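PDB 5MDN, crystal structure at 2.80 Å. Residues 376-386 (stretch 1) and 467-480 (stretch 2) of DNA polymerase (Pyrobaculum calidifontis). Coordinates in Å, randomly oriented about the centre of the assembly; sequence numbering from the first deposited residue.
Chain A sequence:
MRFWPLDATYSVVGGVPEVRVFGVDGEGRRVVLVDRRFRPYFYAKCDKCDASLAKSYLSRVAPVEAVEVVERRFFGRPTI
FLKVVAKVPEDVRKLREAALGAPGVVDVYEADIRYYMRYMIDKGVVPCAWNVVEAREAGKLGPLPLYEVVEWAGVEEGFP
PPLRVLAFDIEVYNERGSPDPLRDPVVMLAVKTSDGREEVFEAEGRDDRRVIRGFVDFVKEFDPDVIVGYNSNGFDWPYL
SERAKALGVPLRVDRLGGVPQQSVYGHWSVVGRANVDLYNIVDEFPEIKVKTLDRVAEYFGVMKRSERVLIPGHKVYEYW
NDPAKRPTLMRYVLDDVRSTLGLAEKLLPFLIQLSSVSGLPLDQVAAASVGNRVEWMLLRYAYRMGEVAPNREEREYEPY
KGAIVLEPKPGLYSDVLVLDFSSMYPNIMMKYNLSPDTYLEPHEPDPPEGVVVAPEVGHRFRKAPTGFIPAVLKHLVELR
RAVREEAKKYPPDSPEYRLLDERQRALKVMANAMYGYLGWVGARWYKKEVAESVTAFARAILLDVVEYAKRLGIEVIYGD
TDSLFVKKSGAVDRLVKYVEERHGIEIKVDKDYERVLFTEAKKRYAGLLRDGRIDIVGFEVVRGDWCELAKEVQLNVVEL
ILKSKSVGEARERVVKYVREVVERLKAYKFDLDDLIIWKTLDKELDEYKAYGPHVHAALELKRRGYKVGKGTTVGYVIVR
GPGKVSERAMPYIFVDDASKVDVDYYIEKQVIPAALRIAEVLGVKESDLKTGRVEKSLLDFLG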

# COMPACT_ATOMS: atom_id res chain seq x y z
N TRP A 376 -0.03 0.62 14.33
CA TRP A 376 -0.69 1.82 14.81
C TRP A 376 -2.07 1.52 15.40
O TRP A 376 -2.55 2.29 16.23
CB TRP A 376 -0.82 2.85 13.69
CG TRP A 376 0.43 3.66 13.51
CD1 TRP A 376 1.26 3.65 12.42
CD2 TRP A 376 0.99 4.59 14.44
NE1 TRP A 376 2.31 4.52 12.62
CE2 TRP A 376 2.16 5.11 13.85
CE3 TRP A 376 0.62 5.03 15.71
CZ2 TRP A 376 2.96 6.05 14.50
CZ3 TRP A 376 1.42 5.96 16.35
CH2 TRP A 376 2.57 6.46 15.74
N MET A 377 -2.70 0.42 14.98
CA MET A 377 -3.93 -0.02 15.64
C MET A 377 -3.63 -0.57 17.02
O MET A 377 -4.30 -0.22 18.00
CB MET A 377 -4.64 -1.07 14.78
CG MET A 377 -6.03 -1.43 15.28
SD MET A 377 -6.91 -2.52 14.15
CE MET A 377 -5.87 -3.98 14.23
N LEU A 378 -2.64 -1.46 17.12
CA LEU A 378 -2.32 -2.08 18.41
C LEU A 378 -1.86 -1.06 19.43
O LEU A 378 -2.13 -1.21 20.63
CB LEU A 378 -1.26 -3.17 18.22
CG LEU A 378 -1.70 -4.37 17.37
CD1 LEU A 378 -0.58 -5.38 17.23
CD2 LEU A 378 -2.95 -5.01 17.95
N LEU A 379 -1.16 -0.00 18.99
CA LEU A 379 -0.80 1.08 19.91
C LEU A 379 -2.04 1.75 20.47
O LEU A 379 -2.08 2.12 21.65
CB LEU A 379 0.08 2.11 19.20
CG LEU A 379 1.52 1.79 18.85
CD1 LEU A 379 2.14 3.00 18.18
CD2 LEU A 379 2.30 1.39 20.08
N ARG A 380 -3.07 1.92 19.63
CA ARG A 380 -4.31 2.53 20.10
C ARG A 380 -5.02 1.63 21.10
O ARG A 380 -5.51 2.09 22.13
CB ARG A 380 -5.21 2.84 18.90
CG ARG A 380 -6.27 3.91 19.17
CD ARG A 380 -7.03 4.24 17.90
NE ARG A 380 -6.34 5.25 17.09
CZ ARG A 380 -6.68 6.53 17.05
NH1 ARG A 380 -7.71 6.97 17.76
NH2 ARG A 380 -6.00 7.38 16.29
N TYR A 381 -5.09 0.33 20.80
CA TYR A 381 -5.66 -0.62 21.75
C TYR A 381 -4.83 -0.72 23.02
O TYR A 381 -5.37 -0.79 24.12
CB TYR A 381 -5.80 -2.00 21.10
CG TYR A 381 -7.07 -2.19 20.30
CD1 TYR A 381 -8.26 -2.55 20.93
CD2 TYR A 381 -7.09 -2.00 18.93
CE1 TYR A 381 -9.43 -2.72 20.20
CE2 TYR A 381 -8.25 -2.17 18.19
CZ TYR A 381 -9.42 -2.53 18.84
OH TYR A 381 -10.57 -2.70 18.12
N ALA A 382 -3.50 -0.73 22.88
CA ALA A 382 -2.62 -0.83 24.04
C ALA A 382 -2.84 0.32 25.02
O ALA A 382 -2.69 0.13 26.23
CB ALA A 382 -1.16 -0.88 23.60
N TYR A 383 -3.18 1.51 24.52
CA TYR A 383 -3.41 2.64 25.41
C TYR A 383 -4.66 2.43 26.26
O TYR A 383 -4.61 2.52 27.49
CB TYR A 383 -3.51 3.94 24.62
CG TYR A 383 -3.75 5.14 25.51
CD1 TYR A 383 -2.72 5.66 26.28
CD2 TYR A 383 -5.00 5.72 25.60
CE1 TYR A 383 -2.94 6.74 27.12
CE2 TYR A 383 -5.23 6.80 26.43
CZ TYR A 383 -4.19 7.31 27.18
OH TYR A 383 -4.40 8.39 28.01
N ARG A 384 -5.80 2.16 25.61
CA ARG A 384 -7.04 2.01 26.35
C ARG A 384 -7.08 0.76 27.21
O ARG A 384 -8.00 0.61 28.02
CB ARG A 384 -8.23 2.01 25.39
CG ARG A 384 -8.41 3.31 24.62
CD ARG A 384 -8.56 4.47 25.59
NE ARG A 384 -8.83 5.73 24.91
CZ ARG A 384 -9.00 6.89 25.55
NH1 ARG A 384 -8.93 6.93 26.87
NH2 ARG A 384 -9.25 8.00 24.87
N MET A 385 -6.12 -0.15 27.05
CA MET A 385 -5.97 -1.29 27.94
C MET A 385 -4.91 -1.05 29.01
O MET A 385 -4.67 -1.95 29.83
CB MET A 385 -5.64 -2.55 27.14
CG MET A 385 -6.76 -2.99 26.20
SD MET A 385 -6.35 -4.46 25.25
CE MET A 385 -7.86 -4.67 24.30
N GLY A 386 -4.29 0.12 29.03
CA GLY A 386 -3.28 0.42 30.03
C GLY A 386 -1.97 -0.32 29.85
O GLY A 386 -1.28 -0.58 30.84
N GLY A 467 -5.06 -12.87 26.56
CA GLY A 467 -3.91 -12.12 26.16
C GLY A 467 -4.23 -10.87 25.43
O GLY A 467 -5.31 -10.63 25.06
N PHE A 468 -3.24 -10.08 25.17
CA PHE A 468 -3.44 -8.79 24.52
C PHE A 468 -3.94 -8.97 23.09
O PHE A 468 -4.96 -8.40 22.70
CB PHE A 468 -2.15 -7.98 24.54
CG PHE A 468 -2.22 -6.70 23.77
CD1 PHE A 468 -3.20 -5.76 24.04
CD2 PHE A 468 -1.32 -6.43 22.75
CE1 PHE A 468 -3.28 -4.58 23.33
CE2 PHE A 468 -1.38 -5.25 22.03
CZ PHE A 468 -2.37 -4.33 22.32
N ILE A 469 -3.21 -9.75 22.28
CA ILE A 469 -3.61 -9.95 20.89
C ILE A 469 -4.96 -10.64 20.78
O ILE A 469 -5.79 -10.20 19.96
CB ILE A 469 -2.50 -10.67 20.11
CG1 ILE A 469 -1.22 -9.82 20.11
CG2 ILE A 469 -2.95 -10.95 18.68
CD1 ILE A 469 -1.40 -8.46 19.47
N PRO A 470 -5.27 -11.70 21.53
CA PRO A 470 -6.64 -12.24 21.47
C PRO A 470 -7.70 -11.22 21.85
O PRO A 470 -8.74 -11.14 21.18
CB PRO A 470 -6.60 -13.41 22.45
CG PRO A 470 -5.18 -13.85 22.44
CD PRO A 470 -4.38 -12.59 22.31
N ALA A 471 -7.46 -10.42 22.89
CA ALA A 471 -8.45 -9.42 23.29
C ALA A 471 -8.74 -8.43 22.17
O ALA A 471 -9.89 -8.00 22.01
CB ALA A 471 -7.96 -8.68 24.54
N VAL A 472 -7.72 -8.07 21.39
CA VAL A 472 -7.92 -7.13 20.28
C VAL A 472 -8.74 -7.78 19.17
O VAL A 472 -9.68 -7.18 18.65
CB VAL A 472 -6.56 -6.63 19.76
CG1 VAL A 472 -6.76 -5.80 18.50
CG2 VAL A 472 -5.85 -5.83 20.84
N LEU A 473 -8.38 -9.01 18.81
CA LEU A 473 -9.13 -9.72 17.77
C LEU A 473 -10.57 -9.94 18.19
O LEU A 473 -11.49 -9.79 17.38
CB LEU A 473 -8.46 -11.05 17.47
CG LEU A 473 -7.04 -10.94 16.91
CD1 LEU A 473 -6.32 -12.28 17.00
CD2 LEU A 473 -7.08 -10.43 15.48
N LYS A 474 -10.79 -10.32 19.46
CA LYS A 474 -12.15 -10.50 19.96
C LYS A 474 -12.98 -9.24 19.77
O LYS A 474 -14.17 -9.31 19.44
CB LYS A 474 -12.11 -10.89 21.44
CG LYS A 474 -11.52 -12.27 21.72
CD LYS A 474 -11.70 -12.72 23.15
CE LYS A 474 -10.97 -14.03 23.36
NZ LYS A 474 -11.04 -14.47 24.78
N HIS A 475 -12.37 -8.07 19.98
CA HIS A 475 -13.08 -6.81 19.80
C HIS A 475 -13.34 -6.53 18.32
O HIS A 475 -14.43 -6.06 17.96
CB HIS A 475 -12.28 -5.68 20.44
CG HIS A 475 -13.03 -4.39 20.53
ND1 HIS A 475 -12.91 -3.39 19.59
CD2 HIS A 475 -13.91 -3.93 21.45
CE1 HIS A 475 -13.67 -2.37 19.93
NE2 HIS A 475 -14.30 -2.67 21.05
N LEU A 476 -12.36 -6.80 17.46
CA LEU A 476 -12.56 -6.62 16.03
C LEU A 476 -13.66 -7.54 15.51
O LEU A 476 -14.48 -7.13 14.68
CB LEU A 476 -11.25 -6.87 15.28
CG LEU A 476 -10.13 -5.85 15.48
CD1 LEU A 476 -8.87 -6.29 14.75
CD2 LEU A 476 -10.56 -4.47 15.02
N VAL A 477 -13.68 -8.79 15.98
CA VAL A 477 -14.73 -9.72 15.57
C VAL A 477 -16.10 -9.22 16.02
O VAL A 477 -17.08 -9.27 15.26
CB VAL A 477 -14.43 -11.13 16.11
CG1 VAL A 477 -15.62 -12.06 15.88
CG2 VAL A 477 -13.18 -11.70 15.46
N GLU A 478 -16.19 -8.72 17.25
CA GLU A 478 -17.47 -8.22 17.76
C GLU A 478 -17.93 -7.00 16.96
O GLU A 478 -19.10 -6.90 16.58
CB GLU A 478 -17.34 -7.86 19.24
CG GLU A 478 -18.68 -7.73 19.96
CD GLU A 478 -18.51 -7.41 21.43
OE1 GLU A 478 -17.65 -6.57 21.77
OE2 GLU A 478 -19.26 -7.99 22.26
N LEU A 479 -17.02 -6.05 16.72
CA LEU A 479 -17.36 -4.87 15.93
C LEU A 479 -17.91 -5.26 14.56
O LEU A 479 -18.94 -4.74 14.13
CB LEU A 479 -16.13 -3.97 15.77
CG LEU A 479 -15.65 -3.16 16.97
CD1 LEU A 479 -14.35 -2.46 16.61
CD2 LEU A 479 -16.70 -2.16 17.42
N ARG A 480 -17.22 -6.17 13.87
CA ARG A 480 -17.68 -6.60 12.55
C ARG A 480 -19.01 -7.33 12.63
O ARG A 480 -19.90 -7.09 11.81
CB ARG A 480 -16.62 -7.49 11.90
CG ARG A 480 -16.89 -7.81 10.45
CD ARG A 480 -15.94 -8.89 9.96
NE ARG A 480 -16.41 -9.52 8.73
CZ ARG A 480 -15.87 -10.61 8.20
NH1 ARG A 480 -14.85 -11.21 8.80
NH2 ARG A 480 -16.36 -11.11 7.07

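At the centre of the contact, where the CA atoms of Tyr381 and Val472 lie 7.0 Å apart, Val472 sets a methyl group over one face of the Tyr381 ring: CG1 of Val472 is 3.9 Å from the centroid of the Tyr381 ring and only 13° off its normal, a CH-pi contact. The same methyl also packs against Leu378, with Val472 CG1 3.9 Å from Leu378 CD2. Compact, branched valine suits a place against the flat tyrosine ring. Around this point the two helices, 376-384 and 468-480, cross almost at right angles, with an angle of 101° between their N-to-C directions and axes 10.9 Å apart at closest approach.

Leu378, in the extended m,t rotamer, points its CA-to-CB bond sideways, but its end reaches the second helix, where Leu378 CD1 meets Ile469 CD1 at 3.9 Å. Ile469 starts out pointing away and is brought back into the contact by its side-chain end.

Beside this cluster, Phe468 inserts its ring edge-on against the first helix. Phe468 CZ lies 3.6 Å from Leu378 O and 3.9 Å from Ala382 CB, and Phe468 CE1 4.2 Å from Tyr381 CB. The small side chain of Ala382 lets the ring rim come close to the backbone. Leu378 O is already engaged within its own helix, accepting from Ala382 N at 2.7 Å, so the aromatic edge covers a carbonyl whose hydrogen bonding is satisfied.

Met385, just past the end of the first helix, extends along the other helix in the m,t,t rotamer. Its sulfur approaches the edge of the Phe468 ring, Met385 SD to Phe468 CD1 being 3.6 Å, and its terminal methyl continues to Ala471, with Met385 CE 4.0 Å from Ala471 CB. The long, unbranched thioether can serve both neighbours. The chain then turns at Gly386, whose positive phi favours glycine and which closes the helix in a Schellman motif, with two bonds back into the last turn.

Farther along the second helix, Met377 CE packs 3.8 Å from Leu476 CD1. Leu476 also lines the approach to the tyrosine hydroxyl, with Leu476 CD2 3.6 Å from Tyr381 OH. This hydroxyl marks the polar edge: Tyr381 OH and His475 ND1 form a hydrogen bond of 2.8 Å, in which either could be the donor. Tyrosine suits this position because its ring packs in the apolar centre while its hydroxyl reaches the partly exposed histidine. The Tyr381-His475 bond is the sole hydrogen bond between the stretches, set against a largely apolar contact burying 505 Å².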